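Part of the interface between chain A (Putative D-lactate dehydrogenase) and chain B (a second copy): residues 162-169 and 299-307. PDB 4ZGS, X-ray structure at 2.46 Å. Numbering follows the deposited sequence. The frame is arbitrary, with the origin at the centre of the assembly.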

# COMPACT_ATOMS: atom_id res chain seq x y z
N ARG A 162 -2.07 7.68 4.70
CA ARG A 162 -0.66 7.44 4.41
C ARG A 162 -0.21 8.07 3.08
O ARG A 162 0.91 8.60 3.01
N MET A 163 -1.07 8.03 2.06
CA MET A 163 -0.80 8.70 0.78
C MET A 163 -0.93 10.21 0.89
O MET A 163 -0.34 10.94 0.10
N GLY A 164 -1.68 10.68 1.90
CA GLY A 164 -1.94 12.11 2.05
C GLY A 164 -3.29 12.52 1.49
O GLY A 164 -3.51 13.70 1.15
N ASN A 165 -4.19 11.57 1.34
CA ASN A 165 -5.60 11.90 1.08
C ASN A 165 -6.35 11.98 2.42
O ASN A 165 -6.57 10.95 3.09
N TYR A 166 -6.69 13.20 2.83
CA TYR A 166 -7.42 13.38 4.09
C TYR A 166 -8.92 13.66 3.88
O TYR A 166 -9.62 14.05 4.81
N SER A 167 -9.41 13.50 2.66
CA SER A 167 -10.84 13.71 2.38
C SER A 167 -11.75 12.62 2.99
O SER A 167 -11.28 11.51 3.32
N LEU A 168 -13.03 12.98 3.17
CA LEU A 168 -14.01 12.12 3.86
C LEU A 168 -14.78 11.06 3.04
O LEU A 168 -15.07 9.97 3.56
N SER A 169 -15.15 11.38 1.81
CA SER A 169 -15.87 10.43 0.96
C SER A 169 -14.84 9.34 0.70
O SER A 169 -13.64 9.63 0.87
N GLY B 299 -5.66 23.50 7.00
CA GLY B 299 -5.07 23.37 5.69
C GLY B 299 -4.64 21.94 5.43
O GLY B 299 -4.36 21.57 4.29
N LEU B 300 -4.58 21.15 6.49
CA LEU B 300 -4.16 19.76 6.38
C LEU B 300 -5.34 18.81 6.16
O LEU B 300 -5.39 18.12 5.14
N PHE B 301 -6.27 18.77 7.11
CA PHE B 301 -7.42 17.86 7.04
C PHE B 301 -8.53 18.26 6.05
O PHE B 301 -8.67 19.43 5.68
N PHE B 302 -9.33 17.28 5.66
CA PHE B 302 -10.44 17.47 4.72
C PHE B 302 -9.94 17.88 3.33
O PHE B 302 -10.69 18.41 2.51
N VAL B 303 -8.68 17.60 3.06
CA VAL B 303 -8.09 17.83 1.77
C VAL B 303 -7.41 16.57 1.29
O VAL B 303 -6.69 15.91 2.03
N ASP B 304 -7.63 16.24 0.03
CA ASP B 304 -6.83 15.22 -0.60
C ASP B 304 -5.68 15.94 -1.29
O ASP B 304 -5.84 16.51 -2.36
N HIS B 305 -4.51 15.85 -0.67
CA HIS B 305 -3.30 16.53 -1.12
C HIS B 305 -2.65 15.79 -2.30
O HIS B 305 -1.73 16.32 -2.93
N THR B 306 -3.12 14.58 -2.58
CA THR B 306 -2.55 13.77 -3.66
C THR B 306 -2.93 14.32 -5.06
O THR B 306 -2.31 13.95 -6.06
N LYS B 307 -3.91 15.21 -5.14
CA LYS B 307 -4.29 15.78 -6.44
C LYS B 307 -3.33 16.92 -6.87
O LYS B 307 -3.39 17.41 -7.98

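This is a backbone-paired contact between two loops, held by main-chain hydrogen bonds around a single beta bridge and filled by one large aromatic side chain, Tyr A166. The bridge joins Asn A165 and Asp B304, whose CA atoms lie 3.9 Å apart. Two bonds define it: His B305 N donates to Gly A164 O at 3.0 Å (147° at the hydrogen), and Tyr A166 N donates to Val B303 O at 2.8 Å (145°). A third, from Phe B302 N to Tyr A166 O, is weak at 3.4 Å and 127°.

Tyr A166 has the largest covered area of any residue here, 109 Å², although its CA-to-CB bond points sideways. With chi1 at -48° (m), its ring lies beside the B loop. Leu B300 O meets the ring edge, 3.0 Å from Tyr A166 CD2, and Leu B300, in a t, p rotamer, brings its CD1 to 3.4 Å from Tyr A166 CE2. The rings of Phe B301 and His B305 approach obliquely, with centroids 5.8 and 5.4 Å from that of the tyrosine and planes inclined at 33° and 69°. His B305 (chi1 m) is anchored within its own loop by NE2, which donates to Leu B300 O at 2.9 Å; its CD2 comes within 3.6 Å of Tyr A166 CD2.

Thr B306 has a CA-to-CB bond pointing toward chain A. Its p rotamer leaves CG2 3.4 Å from Met A163 O and 3.7 Å from Gly A164 C, so the methyl packs largely against backbone. Gly A164 has a phi of 98°, at which a CB would be jammed against the preceding carbonyl oxygen; that strain alone calls for glycine.

The polar side chains at the bridge bond within their own loops. Asn A165 (chi1 t) accepts at OD1 from Ser A167 N at 2.9 Å and from Ser A167 OG at 2.8 Å. Asp B304, also t, accepts at OD1 from Thr B306 N at 2.9 Å and from Thr B306 OG1 at 2.5 Å. Across the interface, Asn A165 OD1 lies 3.1 Å from Asp B304 CB, a packing contact with a carbon atom.

At the far end, the CA-to-CB bond of Phe B302 points away, yet its ring edge meets Leu A168: CD1 of the leucine (m, t) lies 4.0 Å from Phe B302 CD1. Arg A162 and Lys B307 do not reach the opposing stretch, and no salt bridge contributes.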

# COMPACT_ATOMS: atom_id res chain seq x y z
CB ARG A 162 -0.33 5.95 4.39
CG ARG A 162 -0.36 5.33 5.79
CD ARG A 162 0.92 5.65 6.57
NE ARG A 162 2.18 5.35 5.88
CZ ARG A 162 2.84 4.19 5.96
NH1 ARG A 162 2.35 3.20 6.70
NH2 ARG A 162 3.98 4.01 5.30
CB MET A 163 -1.73 8.21 -0.31
CG MET A 163 -1.74 6.71 -0.53
SD MET A 163 -2.89 6.23 -1.84
CE MET A 163 -4.19 7.45 -1.63
CB ASN A 165 -6.23 10.86 0.15
CG ASN A 165 -7.68 11.13 -0.12
OD1 ASN A 165 -8.24 12.10 0.37
ND2 ASN A 165 -8.30 10.26 -0.91
CB TYR A 166 -6.75 14.45 4.94
CG TYR A 166 -5.26 14.23 5.06
CD1 TYR A 166 -4.73 12.95 5.05
CD2 TYR A 166 -4.37 15.29 5.12
CE1 TYR A 166 -3.37 12.72 5.12
CE2 TYR A 166 -3.01 15.09 5.20
CZ TYR A 166 -2.50 13.79 5.20
OH TYR A 166 -1.14 13.57 5.24
CB SER A 167 -11.07 13.75 0.90
OG SER A 167 -10.99 12.43 0.43
CB LEU A 168 -15.02 13.00 4.60
CG LEU A 168 -14.37 13.87 5.68
CD1 LEU A 168 -15.46 14.59 6.47
CD2 LEU A 168 -13.45 13.09 6.62
CB SER A 169 -16.34 11.08 -0.34
OG SER A 169 -16.73 12.44 -0.17
CB LEU B 300 -3.37 19.36 7.63
CG LEU B 300 -2.70 17.99 7.63
CD1 LEU B 300 -1.70 17.91 6.52
CD2 LEU B 300 -2.03 17.76 8.97
CB PHE B 301 -8.02 17.67 8.43
CG PHE B 301 -7.30 16.66 9.27
CD1 PHE B 301 -5.95 16.81 9.55
CD2 PHE B 301 -7.95 15.52 9.72
CE1 PHE B 301 -5.28 15.86 10.30
CE2 PHE B 301 -7.27 14.58 10.47
CZ PHE B 301 -5.94 14.75 10.76
CB PHE B 302 -11.42 18.51 5.26
CG PHE B 302 -11.77 18.31 6.72
CD1 PHE B 302 -12.60 17.27 7.11
CD2 PHE B 302 -11.29 19.18 7.69
CE1 PHE B 302 -12.92 17.08 8.45
CE2 PHE B 302 -11.62 19.00 9.02
CZ PHE B 302 -12.43 17.94 9.40
CB VAL B 303 -7.07 18.98 1.81
CG1 VAL B 303 -6.37 19.12 0.47
CG2 VAL B 303 -7.78 20.29 2.19
CB ASP B 304 -7.69 14.43 -1.58
CG ASP B 304 -6.90 13.50 -2.46
OD1 ASP B 304 -5.69 13.30 -2.23
OD2 ASP B 304 -7.52 12.93 -3.39
CB HIS B 305 -2.27 16.68 0.02
CG HIS B 305 -2.73 17.56 1.14
ND1 HIS B 305 -2.64 18.94 1.09
CD2 HIS B 305 -3.27 17.27 2.35
CE1 HIS B 305 -3.12 19.46 2.20
NE2 HIS B 305 -3.51 18.47 2.99
CB THR B 306 -2.95 12.27 -3.52
OG1 THR B 306 -4.30 12.07 -3.97
CG2 THR B 306 -2.77 11.77 -2.06
CB LYS B 307 -5.75 16.25 -6.39
CG LYS B 307 -6.00 17.42 -5.48
CD LYS B 307 -7.50 17.71 -5.40
CE LYS B 307 -7.85 18.70 -4.30
NZ LYS B 307 -9.22 19.22 -4.49